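Local atomic coordinates of tail component (Lactobacillus phage J-1, PDB entry 5LY8), a protein that probably binds cell-surface carbohydrate of its Lactobacillus host, as the second carbohydrate-binding module of the phage's evolved distal tail protein. Residues D46-S51 with T210-G215; R111-L116 with S125-D130. All coordinates share one frame; numbering follows the deposited sequence.

How the contacts relate
Contact 1 and contact 2 lie in the same sheet, with centres about 10 Å apart. Strands 208-216 and 110-118 are antiparallel neighbours, and they join the two contacts directly. Thr-210 O lies 2.8 Å from Asn-115 N, and Trp-212 O lies 3.0 Å from Glu-113 N, both probable backbone hydrogen bonds. Ala-211 CB packs on Phe-114 CE1 at 3.6 Å. Contact 1 is partly buried and joins chain parts far apart in sequence. Contact 2 is a local hairpin near the centre of the chain. Contact 2 also carries a magnesium ligand, Asp-130, whereas contact 1 lies away from both magnesium sites.

Contact 1. Residues D46-S51 with T210-G215; sequences DANVQS and TAWFPG
The indole of Trp-212 is met by Asn-48, Val-49 and Gln-50, and by Pro-214 of its own segment. Pro-214 CG sits over the centre of one face, 3.4 Å above the ring plane. Val-49 O lies at the edge, near that plane. It accepts a hydrogen bond from Trp-212 NE1 at 3.1 Å. The bond is bent, with an N-H...O angle of 140°, and NE1 stands above the carbonyl plane of Val-49. NE1 has a second, weak partner in Gly-75 O.

Asn-48 and Gln-50 approach the ring obliquely, at different ends. Asn-48 CB and CG touch the six-membered ring, with CG 3.5 Å from Trp-212 CH2. Its amide is turned 43° from the ring plane. Asn-48 ND2 is held by Thr-36 OG1 and Phe-38 O. Gln-50 CG makes an off-centre CH-pi contact with the five-membered ring, 4.3 Å from its centroid. The Gln-50 chain runs on extended to CD, and OE1 bonds to Ser-77 OG and Gly-34 N. The indole crosses both the Asn-48 and Gln-50 side chains at about a right angle.

The backbones do not pair: the nearest CA atoms, those of Gln-50 and Trp-212, are 7.3 Å apart. The indole bridges that gap, away from the magnesium sites. The domain belongs to the concanavalin clan, consistent with a beta sandwich. Strand 73-81 pairs in parallel with strand 49-50 and antiparallel with strand 208-216, so it links the two segments within the mixed sheet. Trp-212 also touches Trp-73 and Ser-77 of that strand. Strand 110-118 lies next to strand 208-216.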
ATOM      1  N   ASP A  46       0.492  20.702   2.586  1.00 13.11           N
ATOM      2  CA  ASP A  46       1.837  20.809   2.047  1.00 13.83           C
ATOM      3  C   ASP A  46       2.325  19.403   1.675  1.00 13.75           C
ATOM      4  O   ASP A  46       1.655  18.387   1.958  1.00 13.44           O
ATOM      5  CB  ASP A  46       2.749  21.527   3.043  1.00 15.80           C
ATOM      6  CG  ASP A  46       2.314  22.976   3.228  1.00 25.60           C
ATOM      7  OD1 ASP A  46       1.906  23.607   2.221  1.00 25.61           O
ATOM      8  OD2 ASP A  46       2.269  23.430   4.382  1.00 30.90           O
ATOM      9  N   ALA A  47       3.483  19.331   1.007  1.00 13.36           N
ATOM     10  CA  ALA A  47       3.984  18.084   0.473  1.00 12.92           C
ATOM     11  C   ALA A  47       4.105  16.968   1.483  1.00 13.09           C
ATOM     12  O   ALA A  47       4.577  17.168   2.590  1.00 13.44           O
ATOM     13  CB  ALA A  47       5.327  18.302  -0.232  1.00 14.89           C
ATOM     14  N   ASN A  48       3.759  15.753   1.032  1.00 11.37           N
ATOM     15  CA  ASN A  48       3.925  14.544   1.841  1.00 11.56           C
ATOM     16  C   ASN A  48       5.389  14.373   2.253  1.00 13.39           C
ATOM     17  O   ASN A  48       6.287  14.607   1.432  1.00 13.85           O
ATOM     18  CB  ASN A  48       3.532  13.326   1.007  1.00 11.73           C
ATOM     19  CG  ASN A  48       2.105  13.351   0.515  1.00 11.21           C
ATOM     20  OD1 ASN A  48       1.228  13.946   1.156  1.00 11.43           O
ATOM     21  ND2 ASN A  48       1.857  12.695  -0.621  1.00 11.93           N
ATOM     22  N   VAL A  49       5.626  13.894   3.468  1.00 11.99           N
ATOM     23  CA  VAL A  49       6.984  13.640   3.954  1.00 11.81           C
ATOM     24  C   VAL A  49       7.140  12.177   4.319  1.00 12.73           C
ATOM     25  O   VAL A  49       6.254  11.575   4.942  1.00 11.51           O
ATOM     26  CB  VAL A  49       7.358  14.586   5.121  1.00 13.90           C
ATOM     27  CG1 VAL A  49       8.747  14.241   5.683  1.00 14.27           C
ATOM     28  CG2 VAL A  49       7.352  16.042   4.643  1.00 14.44           C
ATOM     29  N   GLN A  50       8.287  11.616   3.938  1.00 11.75           N
ATOM     30  CA  GLN A  50       8.679  10.259   4.287  1.00 11.41           C
ATOM     31  C   GLN A  50       9.861  10.400   5.238  1.00 13.51           C
ATOM     32  O   GLN A  50      10.927  10.852   4.821  1.00 13.39           O
ATOM     33  CB  GLN A  50       9.120   9.484   3.034  1.00 11.87           C
ATOM     34  CG  GLN A  50       8.043   9.411   1.957  1.00 11.83           C
ATOM     35  CD  GLN A  50       8.561   8.873   0.654  1.00 12.23           C
ATOM     36  OE1 GLN A  50       9.015   7.734   0.562  1.00 12.15           O
ATOM     37  NE2 GLN A  50       8.498   9.691  -0.391  1.00 13.03           N
ATOM     38  N   SER A  51       9.637  10.133   6.528  1.00 11.55           N
ATOM     39  CA  SER A  51      10.703  10.265   7.526  1.00 12.17           C
ATOM     40  C   SER A  51      10.432   9.367   8.695  1.00 13.04           C
ATOM     41  O   SER A  51       9.298   8.976   8.947  1.00 13.13           O
ATOM     42  CB  SER A  51      10.820  11.712   7.986  1.00 14.35           C
ATOM     43  OG  SER A  51       9.804  12.035   8.914  1.00 15.37           O
ATOM     44  N   THR A 210       6.558   0.987  -2.979  1.00  9.97           N
ATOM     45  CA  THR A 210       6.744   1.787  -1.775  1.00  9.59           C
ATOM     46  C   THR A 210       5.608   1.494  -0.814  1.00 10.70           C
ATOM     47  O   THR A 210       4.448   1.451  -1.230  1.00 11.23           O
ATOM     48  CB  THR A 210       6.720   3.303  -2.079  1.00 10.59           C
ATOM     49  OG1 THR A 210       7.819   3.648  -2.929  1.00 11.38           O
ATOM     50  CG2 THR A 210       6.804   4.170  -0.796  1.00 11.28           C
ATOM     51  N   ALA A 211       5.930   1.353   0.480  1.00  9.42           N
ATOM     52  CA  ALA A 211       4.949   1.274   1.566  1.00  9.07           C
ATOM     53  C   ALA A 211       5.178   2.514   2.459  1.00  9.44           C
ATOM     54  O   ALA A 211       6.338   2.768   2.836  1.00 10.28           O
ATOM     55  CB  ALA A 211       5.134  -0.004   2.356  1.00  9.56           C
ATOM     56  N   TRP A 212       4.119   3.282   2.770  1.00  9.43           N
ATOM     57  CA  TRP A 212       4.263   4.531   3.514  1.00  9.24           C
ATOM     58  C   TRP A 212       3.217   4.550   4.610  1.00  9.82           C
ATOM     59  O   TRP A 212       2.053   4.231   4.369  1.00  9.26           O
ATOM     60  CB  TRP A 212       4.112   5.713   2.536  1.00  9.34           C
ATOM     61  CG  TRP A 212       4.184   7.092   3.115  1.00  9.19           C
ATOM     62  CD1 TRP A 212       5.118   7.581   3.997  1.00 10.78           C
ATOM     63  CD2 TRP A 212       3.297   8.173   2.825  1.00  8.49           C
ATOM     64  NE1 TRP A 212       4.876   8.916   4.254  1.00  9.99           N
ATOM     65  CE2 TRP A 212       3.754   9.302   3.547  1.00  9.83           C
ATOM     66  CE3 TRP A 212       2.137   8.293   2.039  1.00  9.12           C
ATOM     67  CZ2 TRP A 212       3.127  10.548   3.460  1.00 10.00           C
ATOM     68  CZ3 TRP A 212       1.507   9.527   1.972  1.00  9.78           C
ATOM     69  CH2 TRP A 212       1.981  10.631   2.691  1.00 10.46           C
ATOM     70  N   PHE A 213       3.626   4.978   5.826  1.00  9.22           N
ATOM     71  CA  PHE A 213       2.772   4.916   7.004  1.00  8.76           C
ATOM     72  C   PHE A 213       2.718   6.253   7.756  1.00 10.04           C
ATOM     73  O   PHE A 213       3.234   6.380   8.869  1.00 10.80           O
ATOM     74  CB  PHE A 213       3.275   3.821   7.940  1.00 10.23           C
ATOM     75  CG  PHE A 213       3.277   2.447   7.346  1.00  9.90           C
ATOM     76  CD1 PHE A 213       4.369   1.988   6.604  1.00 10.66           C
ATOM     77  CD2 PHE A 213       2.176   1.626   7.475  1.00 10.73           C
ATOM     78  CE1 PHE A 213       4.371   0.707   6.058  1.00 11.70           C
ATOM     79  CE2 PHE A 213       2.170   0.353   6.902  1.00 12.41           C
ATOM     80  CZ  PHE A 213       3.264  -0.089   6.190  1.00 10.97           C
ATOM     81  N   PRO A 214       2.064   7.261   7.186  1.00  9.06           N
ATOM     82  CA  PRO A 214       2.040   8.580   7.835  1.00  9.60           C
ATOM     83  C   PRO A 214       0.925   8.826   8.845  1.00 11.74           C
ATOM     84  O   PRO A 214      -0.160   8.243   8.782  1.00 11.27           O
ATOM     85  CB  PRO A 214       1.853   9.540   6.647  1.00 10.22           C
ATOM     86  CG  PRO A 214       0.976   8.718   5.687  1.00 11.22           C
ATOM     87  CD  PRO A 214       1.508   7.318   5.809  1.00  9.99           C
ATOM     88  N   GLY A 215       1.214   9.768   9.739  1.00 11.18           N
ATOM     89  CA  GLY A 215       0.230  10.439  10.574  1.00 12.15           C
ATOM     90  C   GLY A 215       0.070  11.866  10.070  1.00 13.34           C
ATOM     91  O   GLY A 215       0.801  12.304   9.178  1.00 13.39           O
TER

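Contact 2. Residues R111-L116 with S125-D130; sequences RFEFNL and SLALFD. With MG (magnesium ion), chain B.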
ATOM      1  N   ARG A 111      -2.910   6.838   8.071  1.00 10.03           N
ATOM      2  CA  ARG A 111      -3.023   6.424   6.678  1.00  9.79           C
ATOM      3  C   ARG A 111      -1.925   5.432   6.386  1.00 10.45           C
ATOM      4  O   ARG A 111      -0.816   5.575   6.903  1.00  9.65           O
ATOM      5  CB  ARG A 111      -2.861   7.670   5.750  1.00 10.48           C
ATOM      6  CG  ARG A 111      -2.725   7.380   4.266  1.00 10.81           C
ATOM      7  CD  ARG A 111      -2.549   8.689   3.476  1.00 10.57           C
ATOM      8  NE  ARG A 111      -2.642   8.452   2.032  1.00 10.34           N
ATOM      9  CZ  ARG A 111      -3.766   8.370   1.350  1.00 10.05           C
ATOM     10  NH1 ARG A 111      -4.935   8.567   1.956  1.00 11.30           N
ATOM     11  NH2 ARG A 111      -3.743   8.074   0.065  1.00 11.04           N
ATOM     12  N   PHE A 112      -2.203   4.466   5.491  1.00  9.50           N
ATOM     13  CA  PHE A 112      -1.126   3.725   4.851  1.00  8.99           C
ATOM     14  C   PHE A 112      -1.360   3.673   3.365  1.00  9.86           C
ATOM     15  O   PHE A 112      -2.502   3.749   2.902  1.00  9.62           O
ATOM     16  CB  PHE A 112      -0.844   2.328   5.436  1.00  9.81           C
ATOM     17  CG  PHE A 112      -1.923   1.289   5.328  1.00  9.65           C
ATOM     18  CD1 PHE A 112      -2.269   0.743   4.097  1.00 11.36           C
ATOM     19  CD2 PHE A 112      -2.494   0.743   6.468  1.00 11.22           C
ATOM     20  CE1 PHE A 112      -3.234  -0.265   4.009  1.00 11.42           C
ATOM     21  CE2 PHE A 112      -3.411  -0.307   6.378  1.00 11.71           C
ATOM     22  CZ  PHE A 112      -3.757  -0.818   5.153  1.00 11.04           C
ATOM     23  N   GLU A 113      -0.255   3.585   2.621  1.00  8.60           N
ATOM     24  CA  GLU A 113      -0.249   3.365   1.181  1.00  8.57           C
ATOM     25  C   GLU A 113       0.636   2.192   0.869  1.00  9.55           C
ATOM     26  O   GLU A 113       1.766   2.118   1.370  1.00  9.17           O
ATOM     27  CB  GLU A 113       0.269   4.585   0.409  1.00  9.57           C
ATOM     28  CG  GLU A 113      -0.637   5.793   0.502  1.00 10.02           C
ATOM     29  CD  GLU A 113      -0.153   6.988  -0.289  1.00  8.59           C
ATOM     30  OE1 GLU A 113       0.880   6.887  -1.001  1.00  9.22           O
ATOM     31  OE2 GLU A 113      -0.816   8.051  -0.173  1.00  9.40           O
ATOM     32  N   PHE A 114       0.149   1.300  -0.000  1.00  8.74           N
ATOM     33  CA  PHE A 114       0.954   0.260  -0.635  1.00  8.72           C
ATOM     34  C   PHE A 114       0.908   0.585  -2.126  1.00  9.91           C
ATOM     35  O   PHE A 114      -0.157   0.510  -2.759  1.00  9.11           O
ATOM     36  CB  PHE A 114       0.459  -1.149  -0.325  1.00  9.43           C
ATOM     37  CG  PHE A 114       0.676  -1.505   1.129  1.00  9.52           C
ATOM     38  CD1 PHE A 114       1.952  -1.675   1.627  1.00 10.38           C
ATOM     39  CD2 PHE A 114      -0.390  -1.613   2.003  1.00 10.32           C
ATOM     40  CE1 PHE A 114       2.163  -1.974   2.984  1.00 10.11           C
ATOM     41  CE2 PHE A 114      -0.183  -1.930   3.362  1.00 10.31           C
ATOM     42  CZ  PHE A 114       1.096  -2.122   3.835  1.00 10.27           C
ATOM     43  N   ASN A 115       2.065   1.002  -2.668  1.00  9.52           N
ATOM     44  CA  ASN A 115       2.172   1.545  -4.011  1.00 10.14           C
ATOM     45  C   ASN A 115       3.085   0.761  -4.900  1.00 10.61           C
ATOM     46  O   ASN A 115       4.130   0.275  -4.449  1.00 10.80           O
ATOM     47  CB  ASN A 115       2.756   2.980  -3.898  1.00 10.15           C
ATOM     48  CG  ASN A 115       1.882   3.907  -3.100  1.00  9.38           C
ATOM     49  OD1 ASN A 115       0.683   3.669  -2.977  1.00  9.71           O
ATOM     50  ND2 ASN A 115       2.456   4.949  -2.521  1.00 10.18           N
ATOM     51  N   LEU A 116       2.694   0.667  -6.177  1.00 10.20           N
ATOM     52  CA  LEU A 116       3.522   0.102  -7.243  1.00 10.07           C
ATOM     53  C   LEU A 116       3.803   1.248  -8.202  1.00 10.57           C
ATOM     54  O   LEU A 116       2.900   2.032  -8.538  1.00 11.18           O
ATOM     55  CB  LEU A 116       2.826  -1.064  -7.937  1.00 10.36           C
ATOM     56  CG  LEU A 116       2.626  -2.271  -7.013  1.00 11.69           C
ATOM     57  CD1 LEU A 116       1.703  -3.266  -7.633  1.00 13.11           C
ATOM     58  CD2 LEU A 116       3.962  -2.943  -6.630  1.00 12.39           C
ATOM     59  N   SER A 125      -2.018   2.514  -6.403  1.00 10.03           N
ATOM     60  CA  SER A 125      -1.894   2.859  -4.993  1.00  9.54           C
ATOM     61  C   SER A 125      -3.099   2.397  -4.223  1.00 10.13           C
ATOM     62  O   SER A 125      -4.236   2.829  -4.517  1.00 10.30           O
ATOM     63  CB  SER A 125      -1.730   4.369  -4.821  1.00  9.98           C
ATOM     64  OG  SER A 125      -1.723   4.704  -3.435  1.00 10.50           O
ATOM     65  N   LEU A 126      -2.854   1.493  -3.254  1.00  9.51           N
ATOM     66  CA  LEU A 126      -3.884   1.008  -2.339  1.00  9.17           C
ATOM     67  C   LEU A 126      -3.744   1.802  -1.035  1.00  9.69           C
ATOM     68  O   LEU A 126      -2.650   1.824  -0.469  1.00 10.28           O
ATOM     69  CB  LEU A 126      -3.684  -0.490  -2.089  1.00  9.61           C
ATOM     70  CG  LEU A 126      -4.752  -1.212  -1.263  1.00 11.26           C
ATOM     71  CD1 LEU A 126      -4.649  -2.718  -1.486  1.00 11.69           C
ATOM     72  CD2 LEU A 126      -4.647  -0.908   0.251  1.00 11.91           C
ATOM     73  N   ALA A 127      -4.803   2.450  -0.575  1.00  9.65           N
ATOM     74  CA  ALA A 127      -4.739   3.187   0.683  1.00  9.21           C
ATOM     75  C   ALA A 127      -5.822   2.766   1.629  1.00 10.02           C
ATOM     76  O   ALA A 127      -6.920   2.383   1.216  1.00 10.59           O
ATOM     77  CB  ALA A 127      -4.810   4.701   0.439  1.00 10.75           C
ATOM     78  N   LEU A 128      -5.506   2.841   2.935  1.00  9.96           N
ATOM     79  CA  LEU A 128      -6.486   2.775   3.998  1.00 10.05           C
ATOM     80  C   LEU A 128      -6.251   4.003   4.854  1.00 10.51           C
ATOM     81  O   LEU A 128      -5.091   4.324   5.145  1.00 10.48           O
ATOM     82  CB  LEU A 128      -6.348   1.509   4.855  1.00  9.97           C
ATOM     83  CG  LEU A 128      -7.422   1.311   5.915  1.00 11.00           C
ATOM     84  CD1 LEU A 128      -8.787   0.968   5.295  1.00 12.69           C
ATOM     85  CD2 LEU A 128      -7.038   0.212   6.899  1.00 12.78           C
ATOM     86  N   PHE A 129      -7.299   4.704   5.248  1.00 10.66           N
ATOM     87  CA  PHE A 129      -7.090   5.881   6.066  1.00 10.90           C
ATOM     88  C   PHE A 129      -8.311   6.222   6.931  1.00 12.29           C
ATOM     89  O   PHE A 129      -9.417   5.917   6.618  1.00 11.52           O
ATOM     90  CB  PHE A 129      -6.691   7.105   5.207  1.00 11.83           C
ATOM     91  CG  PHE A 129      -7.719   7.484   4.182  1.00 12.47           C
ATOM     92  CD1 PHE A 129      -7.724   6.914   2.892  1.00 15.78           C
ATOM     93  CD2 PHE A 129      -8.696   8.419   4.489  1.00 14.26           C
ATOM     94  CE1 PHE A 129      -8.713   7.321   1.969  1.00 17.10           C
ATOM     95  CE2 PHE A 129      -9.652   8.775   3.559  1.00 18.47           C
ATOM     96  CZ  PHE A 129      -9.642   8.240   2.342  1.00 17.40           C
ATOM     97  N   ASP A 130      -7.979   6.838   8.056  1.00 12.82           N
ATOM     98  CA  ASP A 130      -8.916   7.417   9.030  1.00 11.31           C
ATOM     99  C   ASP A 130      -8.389   8.841   9.157  1.00 11.61           C
ATOM    100  O   ASP A 130      -7.427   9.081   9.793  1.00 11.60           O
ATOM    101  CB  ASP A 130      -8.939   6.660  10.374  1.00 12.88           C
ATOM    102  CG  ASP A 130      -9.911   7.306  11.401  1.00 13.63           C
ATOM    103  OD1 ASP A 130     -10.372   8.344  11.179  1.00 15.11           O
ATOM    104  OD2 ASP A 130     -10.193   6.717  12.436  1.00 19.18           O
TER
HETATM  105 MG    MG B 301     -10.526   8.902  13.665  1.00 14.93          MG
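The beta hairpin of strands 110-118 and 121-130 holds this contact, in which Phe-112 and Phe-114 form antiparallel hydrogen-bonded pairs with Leu-128 and Leu-126. Each pair has two backbone bonds; Phe-112 N to Leu-128 O is 2.9 Å. On the same sheet face as these residues, Leu-128 CB makes a CH-pi contact over the Phe-112 ring, 3.8 Å from its centroid and offset toward the rim. Leu-126 CD2 meets the edge of that ring.

The opposite face carries a polar network from Arg-111 to Ser-125, beside Ala-127 and Phe-129. Arg-111 grips Glu-113 OE2 side-on with NE and NH2, and OE2 lies in the guanidinium plane. The two bonds help to set the turn of the guanidinium. One of its faces lies against Ala-127 CB, 3.6 Å from Arg-111 NH2. Its NH1 comes obliquely to Phe-129 CD1 at 3.4 Å. Asn-115 ND2 bonds to Glu-113 OE1, and Ser-125 OG donates to Asn-115 OD1 at 2.7 Å. Ala-37 N and Phe-38 N also bond to the Glu-113 carboxylate.

Asp-130 binds magnesium through both carboxylate oxygens; carbonyls of Ala-106, Glu-108, Ser-132 and Asn-135 complete the site. Strand 208-216 flanks 110-118, and strand 138-144 flanks 121-130. Phe-114 packs on strand 94-103 of the six-stranded sheet.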